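Local coordinates for protein macrophomate synthase intermolecular Diels-Alderase (Macrophoma commelinae, PDB 1IZC) that adopts a TIM-barrel fold of the HpcH/HpaI aldolase/citrate lyase family and binds a magnesium ion and pyruvic acid, at residues D258-L263 with I271-D276. The protein carries 1 engineered substitution. Numbering follows the deposited sequence.
Sequences DMVPSL and IAVQFD
V260 and L263 meet I271 and V273 through aliphatic branches alone, so neither a ring face nor a ring edge enters the contact. The flat groups of 271-276 lie further along the segment, where the amide of Q274 takes the backbone N-H of F275 on OE1 (N to OE1 3.3 Å, 152° at the hydrogen), the donor tilted 32° from the carbonyl plane. The principal reach comes from I271: its outer chain is extended (chi2 173°), which carries CD1 to 3.9 Å from L263 CB and 4.2 Å from V260 CG1. One methyl thus touches two residues three positions apart on the helix. Its other branch, CG2, lies 4.1 Å from L263 CD1. This is a beta-alpha-beta crossover of the TIM barrel: helix 260-265 connects strand 250-253 to its parallel neighbour 271-275, the eighth strand, which pairs with 43-48 to close the barrel. A second point of packing brings V260 CG2 to 4.1 Å from V273 CG1, the two valines meeting at a slant. All four touching residues are buried; S294 and A291 of a second subunit pack on V260 and V273 respectively, while L263 and I271 touch A254 of the same chain and V260 also touches M44 of strand 43-48.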
loop_
_atom_site.group_PDB
_atom_site.type_symbol
_atom_site.label_atom_id
_atom_site.label_comp_id
_atom_site.label_asym_id
_atom_site.label_seq_id
_atom_site.Cartn_x
_atom_site.Cartn_y
_atom_site.Cartn_z
ATOM N N ASP A 258 -35.679 -6.967 11.776
ATOM C CA ASP A 258 -37.091 -7.324 11.880
ATOM C C ASP A 258 -37.972 -6.613 10.852
ATOM O O ASP A 258 -39.171 -6.868 10.782
ATOM C CB ASP A 258 -37.639 -7.083 13.300
ATOM C CG ASP A 258 -37.449 -5.659 13.786
ATOM O OD1 ASP A 258 -37.337 -4.732 12.957
ATOM O OD2 ASP A 258 -37.427 -5.465 15.020
ATOM N N MET A 259 -37.377 -5.740 10.044
ATOM C CA MET A 259 -38.124 -5.020 9.013
ATOM C C MET A 259 -38.235 -5.844 7.728
ATOM O O MET A 259 -39.035 -5.534 6.846
ATOM C CB MET A 259 -37.423 -3.708 8.663
ATOM C CG MET A 259 -37.353 -2.683 9.777
ATOM S SD MET A 259 -36.316 -1.305 9.251
ATOM C CE MET A 259 -37.436 -0.445 8.078
ATOM N N VAL A 260 -37.427 -6.889 7.625
ATOM C CA VAL A 260 -37.395 -7.712 6.427
ATOM C C VAL A 260 -38.753 -8.168 5.873
ATOM O O VAL A 260 -39.026 -7.990 4.677
ATOM C CB VAL A 260 -36.442 -8.916 6.632
ATOM C CG1 VAL A 260 -36.574 -9.903 5.492
ATOM C CG2 VAL A 260 -34.996 -8.399 6.706
ATOM N N PRO A 261 -39.624 -8.746 6.715
ATOM C CA PRO A 261 -40.918 -9.174 6.165
ATOM C C PRO A 261 -41.682 -8.045 5.490
ATOM O O PRO A 261 -42.218 -8.213 4.395
ATOM C CB PRO A 261 -41.649 -9.718 7.389
ATOM C CG PRO A 261 -40.528 -10.337 8.170
ATOM C CD PRO A 261 -39.454 -9.251 8.091
ATOM N N SER A 262 -41.724 -6.890 6.136
ATOM C CA SER A 262 -42.432 -5.749 5.581
ATOM C C SER A 262 -41.782 -5.301 4.272
ATOM O O SER A 262 -42.472 -4.954 3.307
ATOM C CB SER A 262 -42.433 -4.589 6.575
ATOM O OG SER A 262 -43.153 -3.487 6.047
ATOM N N LEU A 263 -40.452 -5.307 4.231
ATOM C CA LEU A 263 -39.765 -4.897 3.011
ATOM C C LEU A 263 -40.091 -5.862 1.880
ATOM O O LEU A 263 -40.307 -5.440 0.748
ATOM C CB LEU A 263 -38.246 -4.835 3.240
ATOM C CG LEU A 263 -37.819 -3.777 4.263
ATOM C CD1 LEU A 263 -36.330 -3.910 4.568
ATOM C CD2 LEU A 263 -38.140 -2.381 3.727
ATOM N N ILE A 271 -31.912 -7.175 -0.071
ATOM C CA ILE A 271 -31.856 -6.343 1.123
ATOM C C ILE A 271 -30.519 -6.441 1.849
ATOM O O ILE A 271 -30.065 -7.537 2.156
ATOM C CB ILE A 271 -32.949 -6.766 2.128
ATOM C CG1 ILE A 271 -34.316 -6.816 1.429
ATOM C CG2 ILE A 271 -32.972 -5.798 3.311
ATOM C CD1 ILE A 271 -35.424 -7.384 2.315
ATOM N N ALA A 272 -29.899 -5.295 2.114
ATOM C CA ALA A 272 -28.643 -5.283 2.864
ATOM C C ALA A 272 -29.120 -5.285 4.316
ATOM O O ALA A 272 -29.746 -4.322 4.760
ATOM C CB ALA A 272 -27.865 -4.018 2.561
ATOM N N VAL A 273 -28.837 -6.366 5.040
ATOM C CA VAL A 273 -29.298 -6.488 6.416
ATOM C C VAL A 273 -28.301 -6.077 7.488
ATOM O O VAL A 273 -28.605 -6.141 8.677
ATOM C CB VAL A 273 -29.794 -7.929 6.705
ATOM C CG1 VAL A 273 -30.974 -8.266 5.770
ATOM C CG2 VAL A 273 -28.666 -8.922 6.532
ATOM N N GLN A 274 -27.116 -5.660 7.067
ATOM C CA GLN A 274 -26.088 -5.210 8.002
ATOM C C GLN A 274 -25.154 -4.311 7.186
ATOM O O GLN A 274 -25.069 -4.441 5.963
ATOM C CB GLN A 274 -25.361 -6.433 8.574
ATOM C CG GLN A 274 -24.818 -6.316 9.996
ATOM C CD GLN A 274 -25.609 -5.386 10.899
ATOM O OE1 GLN A 274 -25.372 -4.177 10.913
ATOM N NE2 GLN A 274 -26.546 -5.942 11.656
ATOM N N PHE A 275 -24.483 -3.382 7.859
ATOM C CA PHE A 275 -23.581 -2.437 7.208
ATOM C C PHE A 275 -22.301 -2.531 8.023
ATOM O O PHE A 275 -22.338 -2.414 9.256
ATOM C CB PHE A 275 -24.230 -1.054 7.271
ATOM C CG PHE A 275 -25.715 -1.103 6.990
ATOM C CD1 PHE A 275 -26.607 -1.539 7.976
ATOM C CD2 PHE A 275 -26.203 -0.853 5.712
ATOM C CE1 PHE A 275 -27.962 -1.737 7.690
ATOM C CE2 PHE A 275 -27.557 -1.047 5.410
ATOM C CZ PHE A 275 -28.438 -1.493 6.400
ATOM N N ASP A 276 -21.172 -2.769 7.361
ATOM C CA ASP A 276 -19.962 -2.952 8.132
ATOM C C ASP A 276 -19.552 -1.797 9.027
ATOM O O ASP A 276 -19.277 -2.019 10.210
ATOM C CB ASP A 276 -18.794 -3.457 7.246
ATOM C CG ASP A 276 -18.371 -2.486 6.154
ATOM O OD1 ASP A 276 -18.998 -1.426 5.954
ATOM O OD2 ASP A 276 -17.366 -2.814 5.494
#